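Local coordinates for protein predicted component of a thermophile-specific DNA repair system, contains a RAMP domain (Methanopyrus kandleri, PDB 4N0L) that binds CRISPR RNA as the Csm3 subunit of type III-A CRISPR systems, carries a zinc ion, and probably has endonuclease activity, at residues Pro37-Val49 and Phe188-His199. Residues are numbered along the deposited sequence; the frame is centred on the assembly and turned at random.
Sequences PVIRDPVSGYPYV and FERAGEPTEVKH
Two backbone bonds tie the hairpin turn of 37-49 to the loop 192-199: Val-197 N donates to Gly-45 O (3.2 Å) from above the carbonyl plane, and His-199 N meets Pro-42 O at 3.0 Å, in that carbonyl's plane and on a lone pair, though His-199 is poorly ordered and this tie less certain. Gly-45 O also accepts from Arg-40 NH1 (3.1 Å), whose chain bends at chi2 and chi3 (76° and 77°) to get there; Val-197 CB lies 3.7 Å above the Arg-40 guanidinium plane, offset toward its rim. Between CA atoms the backbones are closest at Gly-45 and Lys-198; Gly-45 CA is 3.6 Å from Lys-198 N, and a CB there would clash with that nitrogen. Glu-196 CA lies over one face of the Tyr-46 ring, Pro-194 O meets its edge in plane, and Tyr-46 CD1 touches Phe-188 CE2 at 3.9 Å. Pro-47 CD packs at 3.5 Å on CG of Pro-194, a residue preceded by a cis peptide bond. Asp-41 OD2 accepts from Val-43 N, an Asx turn; Gly-192 (positive phi) and the Glu-193 N to Phe-188 O bond mark the Schellman motif ending helix 181-191. Tyr-46 rests on Val-184 of that helix, while Pro-47 and Phe-188 reach Val-218 of strand 217-218.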
ATOM      1  N   PRO A  37       9.873  10.429  -4.444  1.00 26.82           N
ATOM      2  CA  PRO A  37       9.215   9.548  -5.416  1.00 27.91           C
ATOM      3  C   PRO A  37       8.645  10.296  -6.618  1.00 30.94           C
ATOM      4  O   PRO A  37       8.388   9.680  -7.655  1.00 29.03           O
ATOM      5  CB  PRO A  37       8.091   8.913  -4.598  1.00 26.13           C
ATOM      6  CG  PRO A  37       7.750   9.952  -3.586  1.00 23.05           C
ATOM      7  CD  PRO A  37       9.054  10.618  -3.231  1.00 22.04           C
ATOM      8  N   VAL A  38       8.453  11.605  -6.481  1.00 27.18           N
ATOM      9  CA  VAL A  38       7.937  12.412  -7.579  1.00 26.89           C
ATOM     10  C   VAL A  38       9.012  12.572  -8.644  1.00 26.00           C
ATOM     11  O   VAL A  38      10.037  13.212  -8.416  1.00 29.86           O
ATOM     12  CB  VAL A  38       7.473  13.801  -7.102  1.00 29.92           C
ATOM     13  CG1 VAL A  38       6.988  14.630  -8.282  1.00 29.44           C
ATOM     14  CG2 VAL A  38       6.376  13.661  -6.059  1.00 28.79           C
ATOM     15  N   ILE A  39       8.780  11.977  -9.809  1.00 25.64           N
ATOM     16  CA  ILE A  39       9.777  11.980 -10.874  1.00 27.67           C
ATOM     17  C   ILE A  39       9.174  12.366 -12.218  1.00 32.76           C
ATOM     18  O   ILE A  39       7.955  12.404 -12.377  1.00 30.46           O
ATOM     19  CB  ILE A  39      10.460  10.600 -11.010  1.00 25.20           C
ATOM     20  CG1 ILE A  39       9.432   9.528 -11.375  1.00 25.67           C
ATOM     21  CG2 ILE A  39      11.178  10.222  -9.723  1.00 19.58           C
ATOM     22  CD1 ILE A  39      10.052   8.196 -11.756  1.00 25.55           C
ATOM     23  N   ARG A  40      10.043  12.658 -13.180  1.00 40.38           N
ATOM     24  CA  ARG A  40       9.617  13.035 -14.522  1.00 44.57           C
ATOM     25  C   ARG A  40       9.255  11.810 -15.352  1.00 44.67           C
ATOM     26  O   ARG A  40       9.986  10.819 -15.368  1.00 45.79           O
ATOM     27  CB  ARG A  40      10.718  13.831 -15.228  1.00 50.50           C
ATOM     28  CG  ARG A  40      10.280  14.494 -16.522  1.00 53.28           C
ATOM     29  CD  ARG A  40       9.450  15.737 -16.273  1.00 58.59           C
ATOM     30  NE  ARG A  40      10.274  16.875 -15.875  1.00 62.23           N
ATOM     31  CZ  ARG A  40       9.869  18.140 -15.919  1.00 61.79           C
ATOM     32  NH1 ARG A  40       8.651  18.438 -16.351  1.00 57.49           N
ATOM     33  NH2 ARG A  40      10.687  19.112 -15.536  1.00 64.20           N
ATOM     34  N   ASP A  41       8.119  11.883 -16.038  1.00 43.86           N
ATOM     35  CA  ASP A  41       7.697  10.815 -16.934  1.00 47.24           C
ATOM     36  C   ASP A  41       8.291  11.046 -18.318  1.00 50.70           C
ATOM     37  O   ASP A  41       8.000  12.056 -18.958  1.00 45.72           O
ATOM     38  CB  ASP A  41       6.172  10.742 -17.013  1.00 48.96           C
ATOM     39  CG  ASP A  41       5.686   9.682 -17.982  1.00 54.87           C
ATOM     40  OD1 ASP A  41       4.480   9.686 -18.311  1.00 55.80           O
ATOM     41  OD2 ASP A  41       6.509   8.856 -18.429  1.00 59.02           O
ATOM     42  N   PRO A  42       9.139  10.115 -18.779  1.00 58.82           N
ATOM     43  CA  PRO A  42       9.777  10.212 -20.097  1.00 63.51           C
ATOM     44  C   PRO A  42       8.762  10.337 -21.233  1.00 66.45           C
ATOM     45  O   PRO A  42       9.007  11.056 -22.203  1.00 70.12           O
ATOM     46  CB  PRO A  42      10.550   8.897 -20.206  1.00 65.20           C
ATOM     47  CG  PRO A  42      10.819   8.502 -18.794  1.00 63.54           C
ATOM     48  CD  PRO A  42       9.609   8.942 -18.022  1.00 59.86           C
ATOM     49  N   VAL A  43       7.634   9.645 -21.101  1.00 64.47           N
ATOM     50  CA  VAL A  43       6.613   9.624 -22.143  1.00 63.72           C
ATOM     51  C   VAL A  43       5.833  10.936 -22.224  1.00 64.66           C
ATOM     52  O   VAL A  43       5.868  11.624 -23.245  1.00 66.81           O
ATOM     53  CB  VAL A  43       5.618   8.468 -21.924  1.00 62.10           C
ATOM     54  CG1 VAL A  43       4.484   8.544 -22.933  1.00 62.24           C
ATOM     55  CG2 VAL A  43       6.334   7.131 -22.021  1.00 61.80           C
ATOM     56  N   SER A  44       5.130  11.273 -21.147  1.00 62.47           N
ATOM     57  CA  SER A  44       4.270  12.453 -21.125  1.00 56.91           C
ATOM     58  C   SER A  44       5.056  13.742 -20.918  1.00 55.25           C
ATOM     59  O   SER A  44       4.659  14.802 -21.402  1.00 61.50           O
ATOM     60  CB  SER A  44       3.207  12.318 -20.032  1.00 56.53           C
ATOM     61  OG  SER A  44       3.805  12.246 -18.750  1.00 57.22           O
ATOM     62  N   GLY A  45       6.162  13.654 -20.188  1.00 51.67           N
ATOM     63  CA  GLY A  45       6.971  14.825 -19.908  1.00 52.31           C
ATOM     64  C   GLY A  45       6.560  15.532 -18.632  1.00 49.45           C
ATOM     65  O   GLY A  45       7.138  16.551 -18.259  1.00 48.85           O
ATOM     66  N   TYR A  46       5.548  14.991 -17.964  1.00 46.05           N
ATOM     67  CA  TYR A  46       5.040  15.575 -16.730  1.00 45.33           C
ATOM     68  C   TYR A  46       5.457  14.748 -15.520  1.00 43.92           C
ATOM     69  O   TYR A  46       5.696  13.549 -15.641  1.00 44.36           O
ATOM     70  CB  TYR A  46       3.515  15.698 -16.793  1.00 47.14           C
ATOM     71  CG  TYR A  46       3.036  16.815 -17.689  1.00 49.04           C
ATOM     72  CD1 TYR A  46       3.169  18.144 -17.302  1.00 49.56           C
ATOM     73  CD2 TYR A  46       2.459  16.545 -18.922  1.00 49.18           C
ATOM     74  CE1 TYR A  46       2.734  19.172 -18.117  1.00 50.07           C
ATOM     75  CE2 TYR A  46       2.022  17.568 -19.745  1.00 52.28           C
ATOM     76  CZ  TYR A  46       2.163  18.878 -19.337  1.00 51.40           C
ATOM     77  OH  TYR A  46       1.729  19.899 -20.151  1.00 52.84           O
ATOM     78  N   PRO A  47       5.548  15.389 -14.345  1.00 42.92           N
ATOM     79  CA  PRO A  47       5.872  14.648 -13.126  1.00 38.11           C
ATOM     80  C   PRO A  47       4.757  13.688 -12.745  1.00 33.80           C
ATOM     81  O   PRO A  47       3.593  13.939 -13.060  1.00 31.10           O
ATOM     82  CB  PRO A  47       6.030  15.752 -12.079  1.00 41.13           C
ATOM     83  CG  PRO A  47       5.158  16.849 -12.579  1.00 44.84           C
ATOM     84  CD  PRO A  47       5.336  16.820 -14.069  1.00 44.57           C
ATOM     85  N   TYR A  48       5.111  12.596 -12.078  1.00 28.99           N
ATOM     86  CA  TYR A  48       4.119  11.625 -11.648  1.00 26.21           C
ATOM     87  C   TYR A  48       4.677  10.792 -10.507  1.00 29.50           C
ATOM     88  O   TYR A  48       5.864  10.873 -10.194  1.00 34.73           O
ATOM     89  CB  TYR A  48       3.691  10.729 -12.818  1.00 25.34           C
ATOM     90  CG  TYR A  48       4.640   9.592 -13.138  1.00 26.03           C
ATOM     91  CD1 TYR A  48       4.232   8.271 -13.011  1.00 28.20           C
ATOM     92  CD2 TYR A  48       5.941   9.838 -13.563  1.00 25.63           C
ATOM     93  CE1 TYR A  48       5.088   7.224 -13.301  1.00 28.85           C
ATOM     94  CE2 TYR A  48       6.807   8.795 -13.855  1.00 24.66           C
ATOM     95  CZ  TYR A  48       6.373   7.491 -13.721  1.00 26.68           C
ATOM     96  OH  TYR A  48       7.222   6.446 -14.005  1.00 26.49           O
ATOM     97  N   VAL A  49       3.815  10.008  -9.871  1.00 27.33           N
ATOM     98  CA  VAL A  49       4.253   9.118  -8.806  1.00 24.08           C
ATOM     99  C   VAL A  49       4.018   7.670  -9.215  1.00 25.32           C
ATOM    100  O   VAL A  49       2.870   7.233  -9.323  1.00 27.06           O
ATOM    101  CB  VAL A  49       3.525   9.402  -7.486  1.00 23.50           C
ATOM    102  CG1 VAL A  49       4.126   8.566  -6.368  1.00 17.33           C
ATOM    103  CG2 VAL A  49       3.605  10.886  -7.147  1.00 16.95           C
ATOM    104  N   PHE A 188      -1.150  23.579 -12.904  1.00 37.48           N
ATOM    105  CA  PHE A 188       0.138  23.755 -13.565  1.00 39.69           C
ATOM    106  C   PHE A 188       0.159  25.060 -14.352  1.00 47.38           C
ATOM    107  O   PHE A 188       1.170  25.761 -14.385  1.00 46.96           O
ATOM    108  CB  PHE A 188       0.442  22.578 -14.495  1.00 35.29           C
ATOM    109  CG  PHE A 188       0.869  21.323 -13.780  1.00 38.86           C
ATOM    110  CD1 PHE A 188       1.004  21.299 -12.400  1.00 37.56           C
ATOM    111  CD2 PHE A 188       1.135  20.164 -14.493  1.00 38.18           C
ATOM    112  CE1 PHE A 188       1.398  20.148 -11.748  1.00 35.03           C
ATOM    113  CE2 PHE A 188       1.528  19.006 -13.846  1.00 34.24           C
ATOM    114  CZ  PHE A 188       1.660  18.997 -12.472  1.00 33.82           C
ATOM    115  N   GLU A 189      -0.965  25.377 -14.985  1.00 52.49           N
ATOM    116  CA  GLU A 189      -1.063  26.561 -15.825  1.00 53.90           C
ATOM    117  C   GLU A 189      -1.015  27.845 -14.993  1.00 51.89           C
ATOM    118  O   GLU A 189      -0.357  28.813 -15.373  1.00 48.44           O
ATOM    119  CB  GLU A 189      -2.344  26.510 -16.654  1.00 58.05           C
ATOM    120  CG  GLU A 189      -2.248  27.234 -17.981  1.00 65.32           C
ATOM    121  CD  GLU A 189      -1.198  26.623 -18.895  1.00 71.89           C
ATOM    122  OE1 GLU A 189      -1.360  25.447 -19.287  1.00 75.79           O
ATOM    123  OE2 GLU A 189      -0.216  27.318 -19.229  1.00 74.66           O
ATOM    124  N   ARG A 190      -1.709  27.841 -13.856  1.00 53.56           N
ATOM    125  CA  ARG A 190      -1.714  28.984 -12.942  1.00 54.67           C
ATOM    126  C   ARG A 190      -0.314  29.335 -12.456  1.00 60.19           C
ATOM    127  O   ARG A 190       0.003  30.505 -12.246  1.00 63.14           O
ATOM    128  CB  ARG A 190      -2.604  28.700 -11.730  1.00 53.99           C
ATOM    129  CG  ARG A 190      -4.081  29.023 -11.902  1.00 56.59           C
ATOM    130  CD  ARG A 190      -4.797  28.909 -10.558  1.00 61.81           C
ATOM    131  NE  ARG A 190      -6.232  28.667 -10.700  1.00 66.71           N
ATOM    132  CZ  ARG A 190      -7.117  29.595 -11.051  1.00 66.46           C
ATOM    133  N   ALA A 191       0.522  28.315 -12.289  1.00 60.48           N
ATOM    134  CA  ALA A 191       1.852  28.499 -11.720  1.00 60.83           C
ATOM    135  C   ALA A 191       2.917  28.657 -12.800  1.00 62.06           C
ATOM    136  O   ALA A 191       4.022  29.126 -12.528  1.00 62.83           O
ATOM    137  CB  ALA A 191       2.197  27.331 -10.807  1.00 57.43           C
ATOM    138  N   GLY A 192       2.581  28.267 -14.024  1.00 62.12           N
ATOM    139  CA  GLY A 192       3.529  28.320 -15.121  1.00 64.32           C
ATOM    140  C   GLY A 192       4.577  27.229 -15.012  1.00 66.27           C
ATOM    141  O   GLY A 192       5.652  27.325 -15.604  1.00 65.33           O
ATOM    142  N   GLU A 193       4.254  26.183 -14.256  1.00 68.97           N
ATOM    143  CA  GLU A 193       5.170  25.068 -14.044  1.00 71.60           C
ATOM    144  C   GLU A 193       4.449  23.874 -13.419  1.00 73.35           C
ATOM    145  O   GLU A 193       3.514  24.047 -12.637  1.00 73.19           O
ATOM    146  CB  GLU A 193       6.339  25.491 -13.146  1.00 72.00           C
ATOM    147  CG  GLU A 193       5.935  25.847 -11.720  1.00 71.37           C
ATOM    148  CD  GLU A 193       7.126  25.981 -10.790  1.00 71.12           C
ATOM    149  OE1 GLU A 193       8.187  25.394 -11.092  1.00 69.42           O
ATOM    150  OE2 GLU A 193       7.002  26.673  -9.756  1.00 71.53           O
ATOM    151  N   PRO A 194       4.873  22.651 -13.778  1.00 73.89           N
ATOM    152  CA  PRO A 194       5.904  22.380 -14.783  1.00 76.65           C
ATOM    153  C   PRO A 194       5.347  22.421 -16.205  1.00 81.99           C
ATOM    154  O   PRO A 194       4.129  22.432 -16.384  1.00 84.30           O
ATOM    155  CB  PRO A 194       6.370  20.970 -14.417  1.00 72.07           C
ATOM    156  CG  PRO A 194       5.153  20.336 -13.871  1.00 69.94           C
ATOM    157  CD  PRO A 194       4.461  21.417 -13.085  1.00 70.63           C
ATOM    158  N   THR A 195       6.230  22.440 -17.198  1.00 82.89           N
ATOM    159  CA  THR A 195       5.804  22.438 -18.592  1.00 81.95           C
ATOM    160  C   THR A 195       6.044  21.062 -19.199  1.00 84.68           C
ATOM    161  O   THR A 195       6.641  20.191 -18.565  1.00 84.43           O
ATOM    162  CB  THR A 195       6.543  23.505 -19.423  1.00 77.58           C
ATOM    163  OG1 THR A 195       7.953  23.259 -19.381  1.00 76.51           O
ATOM    164  CG2 THR A 195       6.257  24.898 -18.874  1.00 75.14           C
ATOM    165  N   GLU A 196       5.572  20.866 -20.426  1.00 86.82           N
ATOM    166  CA  GLU A 196       5.746  19.588 -21.101  1.00 89.80           C
ATOM    167  C   GLU A 196       7.212  19.383 -21.466  1.00 92.40           C
ATOM    168  O   GLU A 196       7.747  20.060 -22.345  1.00 94.67           O
ATOM    169  CB  GLU A 196       4.860  19.523 -22.346  1.00 91.99           C
ATOM    170  CG  GLU A 196       4.683  18.129 -22.921  1.00 92.56           C
ATOM    171  CD  GLU A 196       3.570  18.067 -23.949  1.00 92.07           C
ATOM    172  OE1 GLU A 196       3.801  18.477 -25.105  1.00 90.86           O
ATOM    173  OE2 GLU A 196       2.461  17.611 -23.597  1.00 92.40           O
ATOM    174  N   VAL A 197       7.859  18.446 -20.778  1.00 92.67           N
ATOM    175  CA  VAL A 197       9.286  18.192 -20.960  1.00 92.98           C
ATOM    176  C   VAL A 197       9.508  16.702 -21.212  1.00 96.11           C
ATOM    177  O   VAL A 197       9.972  15.973 -20.333  1.00 95.32           O
ATOM    178  CB  VAL A 197      10.117  18.646 -19.738  1.00 90.17           C
ATOM    179  CG1 VAL A 197      11.607  18.524 -20.030  1.00 89.80           C
ATOM    180  CG2 VAL A 197       9.788  20.083 -19.376  1.00 88.08           C
ATOM    181  N   LYS A 198       9.153  16.244 -22.409  1.00 99.36           N
ATOM    182  CA  LYS A 198       9.285  14.831 -22.745  1.00100.88           C
ATOM    183  C   LYS A 198      10.737  14.464 -23.030  1.00105.13           C
ATOM    184  O   LYS A 198      11.507  15.302 -23.500  1.00104.29           O
ATOM    185  CB  LYS A 198       8.408  14.488 -23.954  1.00 96.76           C
ATOM    186  CG  LYS A 198       6.929  14.789 -23.767  1.00 92.61           C
ATOM    187  CD  LYS A 198       6.155  14.609 -25.066  1.00 88.96           C
ATOM    188  CE  LYS A 198       4.676  14.911 -24.881  1.00 87.31           C
ATOM    189  NZ  LYS A 198       3.930  14.880 -26.172  1.00 86.29           N
ATOM    190  N   HIS A 199      11.072  13.202 -22.750  1.00109.48           N
ATOM    191  CA  HIS A 199      12.396  12.597 -22.964  1.00113.58           C
ATOM    192  C   HIS A 199      13.564  13.575 -23.114  1.00114.02           C
ATOM    193  O   HIS A 199      13.916  13.975 -24.224  1.00114.65           O
ATOM    194  CB  HIS A 199      12.351  11.674 -24.187  1.00117.21           C
ATOM    195  CG  HIS A 199      11.311  12.050 -25.195  1.00120.04           C
ATOM    196  ND1 HIS A 199      10.036  11.528 -25.181  1.00120.89           N
ATOM    197  CD2 HIS A 199      11.358  12.894 -26.255  1.00120.71           C
ATOM    198  CE1 HIS A 199       9.342  12.033 -26.185  1.00121.18           C
ATOM    199  NE2 HIS A 199      10.123  12.867 -26.851  1.00121.15           N
TER